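Local atomic coordinates of hypothetical protein AGR_L_1239 (Agrobacterium tumefaciens str. C58, PDB entry 1VQS), a protein that is of unknown function but belongs to the NIPSNAP family and has the ferredoxin-like fold of the dimeric alpha-beta barrel clan. Residues Glu16-Arg21 with His65-Ser70. Sequence-based numbering, arbitrary orientation.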
ATOM      1  N   GLU B  16      -2.950  -3.258 -22.530  1.00 19.22           N
ATOM      2  CA  GLU B  16      -2.674  -2.218 -21.562  1.00 19.21           C
ATOM      3  C   GLU B  16      -3.882  -2.042 -20.690  1.00 19.96           C
ATOM      4  O   GLU B  16      -4.982  -1.823 -21.182  1.00 19.45           O
ATOM      5  CB  GLU B  16      -2.393  -0.891 -22.227  1.00 19.60           C
ATOM      6  CG  GLU B  16      -2.038   0.192 -21.206  1.00 19.89           C
ATOM      7  CD  GLU B  16      -1.778   1.557 -21.824  1.00 22.32           C
ATOM      8  OE1 GLU B  16      -1.868   1.684 -23.072  1.00 21.03           O
ATOM      9  OE2 GLU B  16      -1.463   2.529 -21.066  1.00 21.69           O
ATOM     10  N   ILE B  17      -3.689  -2.153 -19.378  1.00 17.89           N
ATOM     11  CA  ILE B  17      -4.769  -1.940 -18.425  1.00 18.51           C
ATOM     12  C   ILE B  17      -4.451  -0.657 -17.673  1.00 18.44           C
ATOM     13  O   ILE B  17      -3.398  -0.544 -17.047  1.00 18.74           O
ATOM     14  CB  ILE B  17      -4.879  -3.116 -17.449  1.00 18.08           C
ATOM     15  CG1 ILE B  17      -5.128  -4.424 -18.221  1.00 19.53           C
ATOM     16  CG2 ILE B  17      -5.987  -2.843 -16.388  1.00 20.09           C
ATOM     17  CD1 ILE B  17      -5.313  -5.644 -17.309  1.00 21.22           C
ATOM     18  N   ARG B  18      -5.354   0.320 -17.803  1.00 19.17           N
ATOM     19  CA  ARG B  18      -5.227   1.644 -17.178  1.00 19.15           C
ATOM     20  C   ARG B  18      -6.250   1.734 -16.051  1.00 20.35           C
ATOM     21  O   ARG B  18      -7.431   1.499 -16.286  1.00 19.93           O
ATOM     22  CB  ARG B  18      -5.469   2.737 -18.218  1.00 18.58           C
ATOM     23  CG  ARG B  18      -4.478   2.704 -19.344  1.00 20.43           C
ATOM     24  CD  ARG B  18      -4.643   3.816 -20.335  1.00 22.56           C
ATOM     25  NE  ARG B  18      -4.368   5.136 -19.776  1.00 23.29           N
ATOM     26  CZ  ARG B  18      -3.180   5.737 -19.751  1.00 23.43           C
ATOM     27  NH1 ARG B  18      -2.088   5.138 -20.172  1.00 22.11           N
ATOM     28  NH2 ARG B  18      -3.075   6.960 -19.255  1.00 26.07           N
ATOM     29  N   THR B  19      -5.801   2.086 -14.851  1.00 19.60           N
ATOM     30  CA  THR B  19      -6.644   2.091 -13.681  1.00 19.16           C
ATOM     31  C   THR B  19      -6.543   3.481 -13.068  1.00 19.84           C
ATOM     32  O   THR B  19      -5.448   3.952 -12.743  1.00 20.63           O
ATOM     33  CB  THR B  19      -6.195   1.015 -12.655  1.00 19.98           C
ATOM     34  OG1 THR B  19      -6.231  -0.283 -13.277  1.00 20.05           O
ATOM     35  CG2 THR B  19      -7.124   1.032 -11.459  1.00 21.86           C
ATOM     36  N   TYR B  20      -7.701   4.134 -12.896  1.00 17.85           N
ATOM     37  CA  TYR B  20      -7.782   5.499 -12.325  1.00 19.37           C
ATOM     38  C   TYR B  20      -8.611   5.455 -11.068  1.00 20.31           C
ATOM     39  O   TYR B  20      -9.695   4.837 -11.056  1.00 20.90           O
ATOM     40  CB  TYR B  20      -8.461   6.501 -13.279  1.00 22.35           C
ATOM     41  CG  TYR B  20      -7.903   6.604 -14.675  1.00 22.00           C
ATOM     42  CD1 TYR B  20      -6.588   6.304 -14.931  1.00 23.64           C
ATOM     43  CD2 TYR B  20      -8.682   7.086 -15.738  1.00 23.96           C
ATOM     44  CE1 TYR B  20      -6.049   6.421 -16.205  1.00 22.88           C
ATOM     45  CE2 TYR B  20      -8.142   7.209 -17.014  1.00 24.59           C
ATOM     46  CZ  TYR B  20      -6.814   6.879 -17.223  1.00 25.02           C
ATOM     47  OH  TYR B  20      -6.222   6.948 -18.485  1.00 24.60           O
ATOM     48  N   ARG B  21      -8.157   6.184 -10.050  1.00 18.64           N
ATOM     49  CA  ARG B  21      -8.983   6.516  -8.913  1.00 19.66           C
ATOM     50  C   ARG B  21      -9.479   7.931  -9.085  1.00 19.07           C
ATOM     51  O   ARG B  21      -8.680   8.856  -9.179  1.00 19.02           O
ATOM     52  CB  ARG B  21      -8.226   6.402  -7.588  1.00 18.90           C
ATOM     53  CG  ARG B  21      -9.132   6.597  -6.372  1.00 20.23           C
ATOM     54  CD  ARG B  21      -8.316   6.720  -5.108  1.00 21.39           C
ATOM     55  NE  ARG B  21      -7.881   8.093  -4.877  1.00 20.73           N
ATOM     56  CZ  ARG B  21      -6.778   8.415  -4.222  1.00 21.05           C
ATOM     57  NH1 ARG B  21      -5.974   7.477  -3.771  1.00 23.40           N
ATOM     58  NH2 ARG B  21      -6.498   9.677  -4.003  1.00 24.34           N
ATOM     59  N   HIS B  65      -9.792   0.838 -17.892  1.00 20.03           N
ATOM     60  CA  HIS B  65      -9.988   0.643 -19.315  1.00 20.67           C
ATOM     61  C   HIS B  65      -8.798  -0.086 -19.899  1.00 18.93           C
ATOM     62  O   HIS B  65      -7.690   0.014 -19.385  1.00 19.67           O
ATOM     63  CB  HIS B  65     -10.380   1.923 -20.080  1.00 19.93           C
ATOM     64  CG  HIS B  65      -9.481   3.113 -19.895  1.00 22.65           C
ATOM     65  ND1 HIS B  65      -8.721   3.656 -20.916  1.00 23.92           N
ATOM     66  CD2 HIS B  65      -9.308   3.925 -18.831  1.00 26.13           C
ATOM     67  CE1 HIS B  65      -8.103   4.731 -20.471  1.00 23.32           C
ATOM     68  NE2 HIS B  65      -8.437   4.920 -19.212  1.00 25.71           N
ATOM     69  N   ILE B  66      -9.088  -0.883 -20.930  1.00 19.39           N
ATOM     70  CA  ILE B  66      -8.162  -1.814 -21.498  1.00 19.26           C
ATOM     71  C   ILE B  66      -8.098  -1.610 -23.004  1.00 18.22           C
ATOM     72  O   ILE B  66      -9.134  -1.507 -23.681  1.00 18.26           O
ATOM     73  CB  ILE B  66      -8.613  -3.227 -21.223  1.00 19.32           C
ATOM     74  CG1 ILE B  66      -8.846  -3.426 -19.727  1.00 20.54           C
ATOM     75  CG2 ILE B  66      -7.615  -4.191 -21.791  1.00 19.86           C
ATOM     76  CD1 ILE B  66      -9.197  -4.834 -19.337  1.00 21.33           C
ATOM     77  N   TRP B  67      -6.871  -1.576 -23.528  1.00 18.48           N
ATOM     78  CA  TRP B  67      -6.605  -1.369 -24.945  1.00 19.28           C
ATOM     79  C   TRP B  67      -5.688  -2.481 -25.420  1.00 20.27           C
ATOM     80  O   TRP B  67      -4.832  -2.929 -24.654  1.00 20.05           O
ATOM     81  CB  TRP B  67      -5.886  -0.024 -25.144  1.00 21.38           C
ATOM     82  CG  TRP B  67      -6.713   1.129 -24.726  1.00 20.97           C
ATOM     83  CD1 TRP B  67      -6.829   1.643 -23.453  1.00 22.86           C
ATOM     84  CD2 TRP B  67      -7.599   1.901 -25.551  1.00 20.61           C
ATOM     85  NE1 TRP B  67      -7.729   2.682 -23.448  1.00 22.97           N
ATOM     86  CE2 TRP B  67      -8.187   2.880 -24.722  1.00 22.05           C
ATOM     87  CE3 TRP B  67      -7.923   1.884 -26.910  1.00 20.33           C
ATOM     88  CZ2 TRP B  67      -9.097   3.820 -25.206  1.00 22.49           C
ATOM     89  CZ3 TRP B  67      -8.829   2.838 -27.390  1.00 21.42           C
ATOM     90  CH2 TRP B  67      -9.392   3.793 -26.524  1.00 21.00           C
ATOM     91  N   ALA B  68      -5.824  -2.892 -26.684  1.00 19.82           N
ATOM     92  CA  ALA B  68      -4.964  -3.928 -27.306  1.00 19.70           C
ATOM     93  C   ALA B  68      -4.093  -3.282 -28.356  1.00 19.61           C
ATOM     94  O   ALA B  68      -4.589  -2.465 -29.133  1.00 21.13           O
ATOM     95  CB  ALA B  68      -5.810  -4.983 -27.983  1.00 19.89           C
ATOM     96  N   PHE B  69      -2.811  -3.678 -28.380  1.00 17.91           N
ATOM     97  CA  PHE B  69      -1.820  -3.175 -29.355  1.00 18.94           C
ATOM     98  C   PHE B  69      -1.027  -4.316 -29.969  1.00 19.53           C
ATOM     99  O   PHE B  69      -0.742  -5.310 -29.287  1.00 20.65           O
ATOM    100  CB  PHE B  69      -0.841  -2.228 -28.654  1.00 19.85           C
ATOM    101  CG  PHE B  69      -1.493  -1.021 -28.053  1.00 19.41           C
ATOM    102  CD1 PHE B  69      -1.869   0.021 -28.862  1.00 17.90           C
ATOM    103  CD2 PHE B  69      -1.729  -0.921 -26.696  1.00 19.71           C
ATOM    104  CE1 PHE B  69      -2.485   1.151 -28.330  1.00 18.75           C
ATOM    105  CE2 PHE B  69      -2.351   0.195 -26.165  1.00 18.75           C
ATOM    106  CZ  PHE B  69      -2.714   1.241 -26.982  1.00 19.45           C
ATOM    107  N   SER B  70      -0.630  -4.179 -31.227  1.00 19.77           N
ATOM    108  CA  SER B  70       0.124  -5.253 -31.869  1.00 19.07           C
ATOM    109  C   SER B  70       1.592  -5.251 -31.462  1.00 21.41           C
ATOM    110  O   SER B  70       2.272  -6.283 -31.581  1.00 22.89           O
ATOM    111  CB  SER B  70       0.027  -5.163 -33.396  1.00 20.76           C
ATOM    112  OG  SER B  70       0.372  -3.871 -33.819  1.00 23.58           O
TER
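Two neighbouring antiparallel strands, E16-R21 and H65-F69, pair at the centre of the four-stranded sheet of a ferredoxin-like fold, flanked by strand 48-55 beyond the second and strand 99-109 beyond the first. E16 and W67 form one hydrogen-bonded pair and R18 and H65 the next, each closed by two backbone bonds; the straightest runs from R18 N to H65 O (2.8 Å, 173°), nearly along the C=O axis. Between them I17 and I66 make the non-hydrogen-bonded pair, where the CA of I66 also donates a C-H...O contact to E16 O at 3.2 Å. Their side chains lie alongside each other on the opposite face from E16, R18, H65 and W67, and there I66 packs on I66 of another subunit.

The helix-bearing face carries a buried polar network. The first torsion of H65 puts CG in the crowded position between the backbone N and the carbonyl carbon (chi1 53°), and this lays its ring beside R18, whose CB sits over one face, 4.0 Å from the ring centroid. The imidazole turns its edge toward the face of the Y20 ring, an offset edge-to-face pair with planes 75° apart. In-plane at another part of that edge, W67 NE1 donates to H65 ND1 (2.9 Å), so this nitrogen acts as acceptor and the ring's rotation is fixed. Bent at chi3, R18 holds its guanidinium between two residues of its own strand: NE donates to Y20 OH, and NH1 forms a salt bridge with E16. The E16 carboxylate, at the end of a fully extended chain, is shared with R75 and N104; its OE1 lies 3.5 Å from F69 CE2, while OE2 receives R18 NH1 at 2.8 Å from above the carboxylate plane.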